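Local coordinates for DNA repair protein RAD2 (Saccharomyces cerevisiae, PDB 4Q0W) that is a magnesium-dependent single-stranded DNA endonuclease essential for the incision step of excision repair of damaged DNA, at residues E19-K24 against N212-Y217; G56-I61 against D355-P360; C62-L65 against R70-F73; E156-S159 against P164-T167. One frame throughout, in Å; residues are numbered along the deposited sequence.

Contact 1: residues E19-K24 against N212-Y217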
# COMPACT_ATOMS: atom_id res chain seq x y z
N GLU A 19 10.99 -8.50 -34.78
CA GLU A 19 11.17 -8.59 -36.23
C GLU A 19 11.07 -7.26 -36.98
O GLU A 19 11.71 -7.08 -38.04
CB GLU A 19 10.16 -9.59 -36.82
CG GLU A 19 10.36 -11.06 -36.42
CD GLU A 19 9.89 -11.39 -35.00
OE1 GLU A 19 9.43 -10.48 -34.27
OE2 GLU A 19 9.98 -12.58 -34.62
N SER A 20 10.29 -6.32 -36.45
CA SER A 20 10.07 -5.05 -37.14
C SER A 20 11.26 -4.10 -37.01
O SER A 20 11.38 -3.13 -37.77
CB SER A 20 8.80 -4.36 -36.64
OG SER A 20 8.90 -4.05 -35.27
N LEU A 21 12.15 -4.38 -36.07
CA LEU A 21 13.27 -3.48 -35.80
C LEU A 21 14.45 -3.68 -36.74
O LEU A 21 15.51 -3.07 -36.57
CB LEU A 21 13.71 -3.63 -34.35
CG LEU A 21 12.59 -3.49 -33.33
CD1 LEU A 21 13.10 -3.68 -31.91
CD2 LEU A 21 11.93 -2.12 -33.48
N GLU A 22 14.27 -4.54 -37.75
CA GLU A 22 15.34 -4.86 -38.68
C GLU A 22 15.92 -3.60 -39.31
O GLU A 22 15.17 -2.75 -39.78
CB GLU A 22 14.84 -5.81 -39.77
CG GLU A 22 15.90 -6.13 -40.80
CD GLU A 22 15.41 -7.10 -41.87
OE1 GLU A 22 15.59 -6.78 -43.07
OE2 GLU A 22 14.87 -8.17 -41.52
N ASP A 23 17.26 -3.50 -39.29
CA ASP A 23 18.01 -2.35 -39.81
C ASP A 23 17.92 -1.06 -39.00
O ASP A 23 18.57 -0.06 -39.35
CB ASP A 23 17.70 -2.09 -41.29
CG ASP A 23 18.10 -3.25 -42.18
OD1 ASP A 23 19.19 -3.81 -41.94
OD2 ASP A 23 17.33 -3.60 -43.10
N LYS A 24 17.12 -1.05 -37.94
CA LYS A 24 17.05 0.13 -37.07
C LYS A 24 18.40 0.38 -36.40
O LYS A 24 19.03 -0.55 -35.90
CB LYS A 24 15.97 -0.04 -36.00
CG LYS A 24 14.70 0.75 -36.26
CD LYS A 24 14.17 0.51 -37.67
CE LYS A 24 12.97 1.41 -37.97
NZ LYS A 24 11.88 1.23 -36.97
N ASN A 212 8.14 -12.15 -27.29
CA ASN A 212 8.20 -11.93 -28.74
C ASN A 212 8.13 -10.45 -29.12
O ASN A 212 8.45 -10.07 -30.27
CB ASN A 212 7.15 -12.77 -29.49
CG ASN A 212 5.71 -12.50 -29.02
OD1 ASN A 212 5.38 -11.42 -28.55
ND2 ASN A 212 4.85 -13.51 -29.18
N TYR A 213 7.73 -9.62 -28.16
CA TYR A 213 7.56 -8.19 -28.40
C TYR A 213 8.40 -7.32 -27.45
O TYR A 213 8.95 -7.81 -26.45
CB TYR A 213 6.08 -7.81 -28.30
CG TYR A 213 5.52 -7.86 -26.89
CD1 TYR A 213 5.15 -9.06 -26.31
CD2 TYR A 213 5.38 -6.70 -26.13
CE1 TYR A 213 4.65 -9.12 -25.01
CE2 TYR A 213 4.87 -6.74 -24.83
CZ TYR A 213 4.51 -7.95 -24.28
OH TYR A 213 4.01 -8.01 -23.00
N VAL A 214 8.48 -6.03 -27.77
CA VAL A 214 9.16 -5.03 -26.94
C VAL A 214 8.18 -3.86 -26.77
O VAL A 214 7.34 -3.62 -27.65
CB VAL A 214 10.49 -4.57 -27.62
CG1 VAL A 214 10.21 -3.92 -28.94
CG2 VAL A 214 11.28 -3.62 -26.72
N GLU A 215 8.25 -3.15 -25.64
CA GLU A 215 7.33 -2.02 -25.40
C GLU A 215 7.88 -0.72 -25.97
O GLU A 215 8.95 -0.23 -25.56
CB GLU A 215 7.03 -1.85 -23.91
CG GLU A 215 6.38 -3.06 -23.28
CD GLU A 215 6.06 -2.85 -21.81
OE1 GLU A 215 6.35 -1.75 -21.29
OE2 GLU A 215 5.53 -3.79 -21.18
N PHE A 216 7.16 -0.14 -26.93
CA PHE A 216 7.59 1.10 -27.55
C PHE A 216 6.87 2.31 -26.92
O PHE A 216 5.66 2.27 -26.73
CB PHE A 216 7.30 1.05 -29.05
CG PHE A 216 7.52 2.35 -29.76
CD1 PHE A 216 8.80 2.81 -30.04
CD2 PHE A 216 6.43 3.12 -30.17
CE1 PHE A 216 9.00 4.00 -30.71
CE2 PHE A 216 6.62 4.32 -30.83
CZ PHE A 216 7.91 4.76 -31.11
N TYR A 217 7.63 3.36 -26.61
CA TYR A 217 7.05 4.58 -26.04
C TYR A 217 7.55 5.77 -26.81
O TYR A 217 8.73 5.84 -27.17
CB TYR A 217 7.51 4.78 -24.59
CG TYR A 217 7.01 3.75 -23.61
CD1 TYR A 217 7.64 2.51 -23.47
CD2 TYR A 217 5.91 4.01 -22.81
CE1 TYR A 217 7.18 1.57 -22.56
CE2 TYR A 217 5.45 3.07 -21.89
CZ TYR A 217 6.09 1.85 -21.77
OH TYR A 217 5.61 0.92 -20.86

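Contact 2: residues G56-I61 against D355-P360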
# COMPACT_ATOMS: atom_id res chain seq x y z
N GLY A 56 26.50 -12.26 -20.17
CA GLY A 56 25.34 -11.39 -20.28
C GLY A 56 25.39 -10.52 -21.51
O GLY A 56 24.45 -10.50 -22.30
N PHE A 57 26.49 -9.78 -21.68
CA PHE A 57 26.66 -8.93 -22.85
C PHE A 57 26.58 -9.74 -24.14
O PHE A 57 25.90 -9.32 -25.09
CB PHE A 57 27.97 -8.16 -22.80
CG PHE A 57 27.86 -6.79 -22.19
CD1 PHE A 57 27.80 -6.64 -20.81
CD2 PHE A 57 27.82 -5.66 -22.99
CE1 PHE A 57 27.70 -5.38 -20.24
CE2 PHE A 57 27.73 -4.40 -22.43
CZ PHE A 57 27.66 -4.26 -21.05
N PHE A 58 27.26 -10.89 -24.18
CA PHE A 58 27.28 -11.71 -25.40
C PHE A 58 25.87 -12.11 -25.85
O PHE A 58 25.52 -11.98 -27.03
CB PHE A 58 28.17 -12.96 -25.22
CG PHE A 58 28.31 -13.80 -26.47
CD1 PHE A 58 27.39 -14.81 -26.76
CD2 PHE A 58 29.37 -13.59 -27.36
CE1 PHE A 58 27.52 -15.59 -27.92
CE2 PHE A 58 29.50 -14.36 -28.51
CZ PHE A 58 28.58 -15.36 -28.79
N ARG A 59 25.07 -12.59 -24.91
CA ARG A 59 23.70 -13.02 -25.19
C ARG A 59 22.81 -11.88 -25.70
O ARG A 59 21.99 -12.07 -26.62
CB ARG A 59 23.10 -13.62 -23.92
CG ARG A 59 21.65 -14.09 -24.07
CD ARG A 59 21.15 -14.73 -22.77
N ARG A 60 22.95 -10.70 -25.11
CA ARG A 60 22.15 -9.55 -25.54
C ARG A 60 22.58 -9.04 -26.91
O ARG A 60 21.75 -8.68 -27.74
CB ARG A 60 22.17 -8.44 -24.49
CG ARG A 60 21.46 -8.83 -23.21
CD ARG A 60 21.25 -7.64 -22.28
NE ARG A 60 20.45 -7.99 -21.12
CZ ARG A 60 20.11 -7.13 -20.17
NH1 ARG A 60 20.50 -5.87 -20.25
NH2 ARG A 60 19.39 -7.54 -19.13
N ILE A 61 23.89 -9.01 -27.15
CA ILE A 61 24.42 -8.58 -28.44
C ILE A 61 23.89 -9.50 -29.55
O ILE A 61 23.50 -9.04 -30.63
CB ILE A 61 25.96 -8.61 -28.45
CG1 ILE A 61 26.52 -7.45 -27.63
CG2 ILE A 61 26.52 -8.57 -29.87
CD1 ILE A 61 28.02 -7.59 -27.30
N ASP A 355 31.02 -20.83 -32.83
CA ASP A 355 30.62 -20.90 -34.23
C ASP A 355 29.13 -21.18 -34.38
O ASP A 355 28.46 -20.57 -35.19
CB ASP A 355 31.43 -21.99 -34.94
CG ASP A 355 32.83 -21.54 -35.32
OD1 ASP A 355 33.26 -20.47 -34.84
OD2 ASP A 355 33.50 -22.27 -36.09
N GLU A 356 28.62 -22.12 -33.59
CA GLU A 356 27.24 -22.55 -33.70
C GLU A 356 26.29 -21.37 -33.54
O GLU A 356 25.26 -21.30 -34.21
CB GLU A 356 26.95 -23.61 -32.64
CG GLU A 356 25.56 -24.18 -32.68
CD GLU A 356 25.41 -25.36 -31.74
OE1 GLU A 356 26.31 -25.55 -30.89
OE2 GLU A 356 24.40 -26.09 -31.85
N ILE A 357 26.68 -20.42 -32.69
CA ILE A 357 25.89 -19.22 -32.44
C ILE A 357 26.22 -18.09 -33.41
O ILE A 357 25.33 -17.42 -33.93
CB ILE A 357 26.06 -18.73 -30.97
CG1 ILE A 357 25.45 -19.76 -30.01
CG2 ILE A 357 25.41 -17.37 -30.76
CD1 ILE A 357 25.90 -19.61 -28.56
N LEU A 358 27.51 -17.90 -33.69
CA LEU A 358 27.96 -16.70 -34.39
C LEU A 358 27.84 -16.76 -35.92
O LEU A 358 27.53 -15.75 -36.56
CB LEU A 358 29.41 -16.37 -34.00
CG LEU A 358 29.65 -15.86 -32.57
CD1 LEU A 358 31.14 -15.69 -32.32
CD2 LEU A 358 28.91 -14.52 -32.34
N ILE A 359 28.09 -17.93 -36.49
CA ILE A 359 28.04 -18.08 -37.95
C ILE A 359 26.69 -17.67 -38.59
O ILE A 359 26.69 -16.93 -39.58
CB ILE A 359 28.51 -19.50 -38.41
CG1 ILE A 359 30.02 -19.64 -38.19
CG2 ILE A 359 28.20 -19.73 -39.88
CD1 ILE A 359 30.55 -21.05 -38.41
N PRO A 360 25.55 -18.12 -38.02
CA PRO A 360 24.27 -17.64 -38.56
C PRO A 360 24.11 -16.12 -38.49
O PRO A 360 23.44 -15.54 -39.35
CB PRO A 360 23.23 -18.31 -37.66
CG PRO A 360 23.91 -19.53 -37.13
CD PRO A 360 25.36 -19.14 -36.97

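Contact 3: residues C62-L65 against R70-F73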
# COMPACT_ATOMS: atom_id res chain seq x y z
N CYS A 62 23.87 -10.80 -29.28
CA CYS A 62 23.41 -11.76 -30.27
C CYS A 62 21.92 -11.56 -30.57
O CYS A 62 21.50 -11.68 -31.71
CB CYS A 62 23.69 -13.19 -29.79
SG CYS A 62 25.47 -13.61 -29.83
N LYS A 63 21.13 -11.24 -29.55
CA LYS A 63 19.70 -11.00 -29.75
C LYS A 63 19.50 -9.81 -30.69
O LYS A 63 18.75 -9.91 -31.66
CB LYS A 63 18.98 -10.80 -28.41
CG LYS A 63 17.45 -10.62 -28.55
CD LYS A 63 16.75 -10.68 -27.20
CE LYS A 63 15.25 -10.40 -27.33
NZ LYS A 63 14.54 -10.45 -26.02
N LEU A 64 20.20 -8.71 -30.41
CA LEU A 64 20.14 -7.53 -31.27
C LEU A 64 20.55 -7.86 -32.71
O LEU A 64 19.87 -7.47 -33.67
CB LEU A 64 21.04 -6.41 -30.71
CG LEU A 64 20.68 -5.86 -29.32
CD1 LEU A 64 21.76 -4.94 -28.78
CD2 LEU A 64 19.34 -5.13 -29.36
N LEU A 65 21.65 -8.59 -32.86
CA LEU A 65 22.15 -8.89 -34.19
C LEU A 65 21.22 -9.85 -34.92
O LEU A 65 21.02 -9.73 -36.14
CB LEU A 65 23.58 -9.44 -34.13
CG LEU A 65 24.67 -8.43 -33.78
CD1 LEU A 65 26.08 -9.06 -33.83
CD2 LEU A 65 24.60 -7.19 -34.68
N ARG A 70 21.08 -2.49 -35.65
CA ARG A 70 22.42 -1.91 -35.67
C ARG A 70 22.65 -1.09 -34.40
O ARG A 70 22.32 0.10 -34.34
CB ARG A 70 22.60 -1.05 -36.92
CG ARG A 70 22.58 -1.86 -38.22
CD ARG A 70 21.92 -1.09 -39.36
NE ARG A 70 22.75 0.00 -39.87
CZ ARG A 70 22.27 1.10 -40.44
NH1 ARG A 70 20.96 1.27 -40.58
NH2 ARG A 70 23.11 2.05 -40.87
N PRO A 71 23.23 -1.73 -33.36
CA PRO A 71 23.30 -1.04 -32.07
C PRO A 71 24.50 -0.10 -31.97
O PRO A 71 25.52 -0.30 -32.62
CB PRO A 71 23.47 -2.19 -31.07
CG PRO A 71 24.18 -3.28 -31.83
CD PRO A 71 23.84 -3.08 -33.31
N VAL A 72 24.35 0.95 -31.17
CA VAL A 72 25.53 1.64 -30.67
C VAL A 72 25.44 1.71 -29.15
O VAL A 72 24.47 2.22 -28.59
CB VAL A 72 25.81 3.01 -31.36
CG1 VAL A 72 24.54 3.69 -31.73
CG2 VAL A 72 26.72 3.90 -30.50
N PHE A 73 26.44 1.13 -28.50
CA PHE A 73 26.42 0.99 -27.06
C PHE A 73 26.87 2.28 -26.39
O PHE A 73 27.85 2.92 -26.82
CB PHE A 73 27.28 -0.21 -26.61
CG PHE A 73 26.54 -1.51 -26.63
CD1 PHE A 73 25.99 -2.00 -27.82
CD2 PHE A 73 26.37 -2.25 -25.47
CE1 PHE A 73 25.28 -3.20 -27.85
CE2 PHE A 73 25.67 -3.47 -25.49
CZ PHE A 73 25.12 -3.94 -26.68

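Contact 4: residues E156-S159 against P164-T167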
# COMPACT_ATOMS: atom_id res chain seq x y z
N GLU A 156 35.89 -4.64 -25.38
CA GLU A 156 36.69 -5.44 -26.31
C GLU A 156 35.76 -6.39 -27.07
O GLU A 156 35.88 -6.54 -28.28
CB GLU A 156 37.78 -6.22 -25.56
CG GLU A 156 38.61 -7.16 -26.45
CD GLU A 156 39.40 -6.42 -27.51
OE1 GLU A 156 39.74 -5.24 -27.29
OE2 GLU A 156 39.68 -7.01 -28.57
N LEU A 157 34.84 -7.01 -26.35
CA LEU A 157 33.85 -7.87 -26.97
C LEU A 157 33.08 -7.11 -28.04
O LEU A 157 32.97 -7.57 -29.19
CB LEU A 157 32.90 -8.43 -25.92
CG LEU A 157 31.77 -9.34 -26.41
CD1 LEU A 157 32.33 -10.56 -27.14
CD2 LEU A 157 30.91 -9.77 -25.25
N LEU A 158 32.59 -5.93 -27.67
CA LEU A 158 31.86 -5.07 -28.60
C LEU A 158 32.66 -4.81 -29.88
O LEU A 158 32.12 -4.90 -30.99
CB LEU A 158 31.47 -3.76 -27.93
CG LEU A 158 30.25 -3.85 -27.02
CD1 LEU A 158 30.10 -2.58 -26.16
CD2 LEU A 158 28.98 -4.09 -27.86
N SER A 159 33.94 -4.49 -29.74
CA SER A 159 34.72 -4.15 -30.93
C SER A 159 35.02 -5.37 -31.81
O SER A 159 35.05 -5.25 -33.04
CB SER A 159 35.98 -3.37 -30.56
OG SER A 159 36.91 -4.19 -29.89
N PRO A 164 29.97 -0.32 -32.68
CA PRO A 164 30.46 0.95 -32.13
C PRO A 164 29.92 1.19 -30.72
O PRO A 164 28.79 0.81 -30.39
CB PRO A 164 29.89 2.00 -33.11
CG PRO A 164 28.69 1.37 -33.71
CD PRO A 164 28.97 -0.12 -33.74
N TYR A 165 30.76 1.79 -29.88
CA TYR A 165 30.35 2.16 -28.54
C TYR A 165 30.98 3.51 -28.22
O TYR A 165 31.97 3.91 -28.86
CB TYR A 165 30.74 1.10 -27.49
CG TYR A 165 32.24 0.93 -27.31
CD1 TYR A 165 32.94 1.72 -26.40
CD2 TYR A 165 32.96 -0.01 -28.05
CE1 TYR A 165 34.31 1.59 -26.22
CE2 TYR A 165 34.34 -0.15 -27.88
CZ TYR A 165 35.01 0.66 -26.97
OH TYR A 165 36.37 0.54 -26.78
N ILE A 166 30.38 4.23 -27.28
CA ILE A 166 30.93 5.49 -26.79
C ILE A 166 30.76 5.54 -25.28
O ILE A 166 29.94 4.82 -24.69
CB ILE A 166 30.24 6.74 -27.41
CG1 ILE A 166 28.74 6.72 -27.14
CG2 ILE A 166 30.48 6.82 -28.92
CD1 ILE A 166 28.00 7.89 -27.76
N THR A 167 31.55 6.39 -24.63
CA THR A 167 31.33 6.65 -23.22
C THR A 167 30.79 8.07 -23.14
O THR A 167 31.44 9.00 -23.62
CB THR A 167 32.62 6.50 -22.41
OG1 THR A 167 33.14 5.19 -22.61
CG2 THR A 167 32.35 6.70 -20.91

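Contact 1: residues E19-K24 against N212-Y217
Leu21 and Val214 make a small apolar contact near one margin of the central mixed sheet, where the loop joining strands 14-17 and 25-29 passes beside strand 213-218 and so brings the N-domain against the I-domain. Leu21 CD1 lies 4.2 Å from Val214 CG1, methyl against methyl, with the two side chains crossing obliquely. In Val214, CG1 sits between the backbone N and the carbonyl carbon (chi1 62°), and this is the branch that reaches the leucine. Both residues are buried, as suits two short hydrocarbon side chains, and Tyr204 of strand 202-205 touches each of them. Just after Leu21 the loop reverses in a type II beta turn, closed by a bond of 2.9 Å from Lys24 N to Leu21 O, which leads the chain into strand 25-29. At the exposed end of the contact Glu19 bends at chi2 (77°), and its OE1 comes to 4.1 Å from Asn212 O. Both atoms are acceptors, and no hydrogen bond joins them; the carboxylate has a long, weak ion pair with Arg17. With one methyl pair across it, the contact excludes water at one point and, lacking a directional polar bond, sets little of the orientation of the two segments.

Contact 2: residues G56-I61 against D355-P360
Helix 351-361, near the C-terminal end of the chain, packs against helix 52-66 of the N-domain through Phe58, whose ring is directed at Ile357 and Leu358. The outer end of the ring does the touching, through CZ, CE2 and CE1. CZ lies 3.7 Å from Leu358 CD2, with CE2 at 3.9 Å from the same methyl, while CE1 meets Ile357 CG2 at 4.0 Å; both methyls approach obliquely to the ring. The phenylalanine can span this distance because CG stands anti to the backbone N (chi1 -176°), which extends the ring out from its helix toward the neighbour, across backbones whose nearest CA atoms, those of Phe58 and Leu358, are still 10.3 Å apart. A large flat hydrocarbon suits such a wide interval, and the branched aliphatic residues opposite offer methyls that settle against it. Trp349 meets the Phe58 ring edge-to-face, and Met343 of helix 336-347 also touches it. Replacing Phe58 by an alanine here would probably leave a gap between the helices, with the methyls of Ile357 and Leu358 and the ring of Trp349 deprived of their aromatic partner. Leu358 also touches Leu336 and Leu339, joining helix 336-347 to the cluster. This is helix-to-helix packing through apolar side chains, in which the C-terminal helix 351-361 is laid against a sheet-covering helix of the Rossmann-like catalytic core.

Contact 3: residues C62-L65 against R70-F73
Leu64 CD1 fits between Pro71 and Phe73, two residues apart on the strand and both turned to the helix at their side-chain ends. The methyl is 4.0 Å from Pro71 CB and equally 4.0 Å from Phe73 CE1, with Phe73 CZ a little farther at 4.1 Å. Leucine and phenylalanine come from opposite directions, and the methyl approaches the ring obliquely. Leu64 keeps CG anti to its carbonyl carbon (chi1 -62°), and chi2 of 170° then carries CD1 on, in an extended line, to the strand. The next residue, Leu65, adds a looser contact, its CD2 standing 4.4 Å from Pro71 CD, so that the proline ring receives two leucines at different corners.

These residues close one alpha/beta unit of the Rossmann-like N-domain: helix 52-66 turns through a short loop into strand 70-75, which runs parallel beside strand 25-29, the two strands being connected through helices in a beta-alpha-beta crossover. Leucines suit the sheet-facing side of the helix, and the proline ring offers them a compact apolar surface.

Further out, Val28 of strand 25-29 touches Leu64, Pro71 and Phe73 alike, extending the apolar floor to the next strand. The Phe73 ring meets Trp33 with planes nearly perpendicular. The backbone O of Pro71 accepts a hydrogen bond from Trp331 NE1. Asp29, probably a magnesium ligand, lies about 8 Å from Phe73, side chain to side chain.

Contact 4: residues E156-S159 against P164-T167
Tyr165 turns its ring toward helix 148-160 and rests it beside Leu158 and Ser159. Its first torsion places CG between the backbone N and the carbonyl carbon (chi1 66°), a crowded position that folds the ring over its own backbone, and chi2 near a right angle (88°) presents CD2 and CE2 to the helix. Leu158 answers with two different parts of its chain. Its CB lies 4.0 Å from Tyr165 CD2, oblique to the ring, while its CD1 lies at the root of the tyrosine side chain, 4.0 Å from Tyr165 CB. In this leucine CG is anti to the carbonyl carbon (chi1 -79°) and the second torsion is extended, which directs CD1 to that end of the tyrosine and away from the hydroxyl. Ser159 comes to the ring otherwise: its CB stands at the edge, near the ring plane, 4.5 Å from Tyr165 CE2, a loose approach on the exposed side of the contact.

The residue types match this gradient. Leu158 is buried and also touches Phe73 and Phe75 of strand 70-75, whereas Tyr165, partly exposed, covers the margin with a ring that ends in a hydroxyl, and the small polar Ser159 suits the exposed margin, where its CB comes near the ring edge. On another side of the helix, Leu157 packs on Leu339 and Phe342 of helix 336-347. Strand 165-167, outermost in the sheet within this chain, pairs in parallel with strand 70-75. A helix that turns back through a short loop to lay its leucine on the following edge strand is typical of the alpha/beta units of a Rossmann-like fold.

Contacts 2 and 3 are buried, whereas contacts 1 and 4 are partly buried and each grades from an apolar residue to a polar one at the surface. Helix 52-66 serves both contact 2 and contact 3, meeting the C-terminal helix through Phe58 and strand 70-75 through Leu64 and Leu65, on different sides; Ile61, between these residues in sequence, packs on Phe73 and on Leu158 of contact 4. Contacts 1, 3 and 4 all reach the same sheet: Lys24 O is probably bonded to Arg70 N, and Phe73 pairs with Pro164 and Ile166. Aromatic rings carry much of contacts 2, 3 and 4, while contact 1, the most meagre, relies on aliphatic methyls.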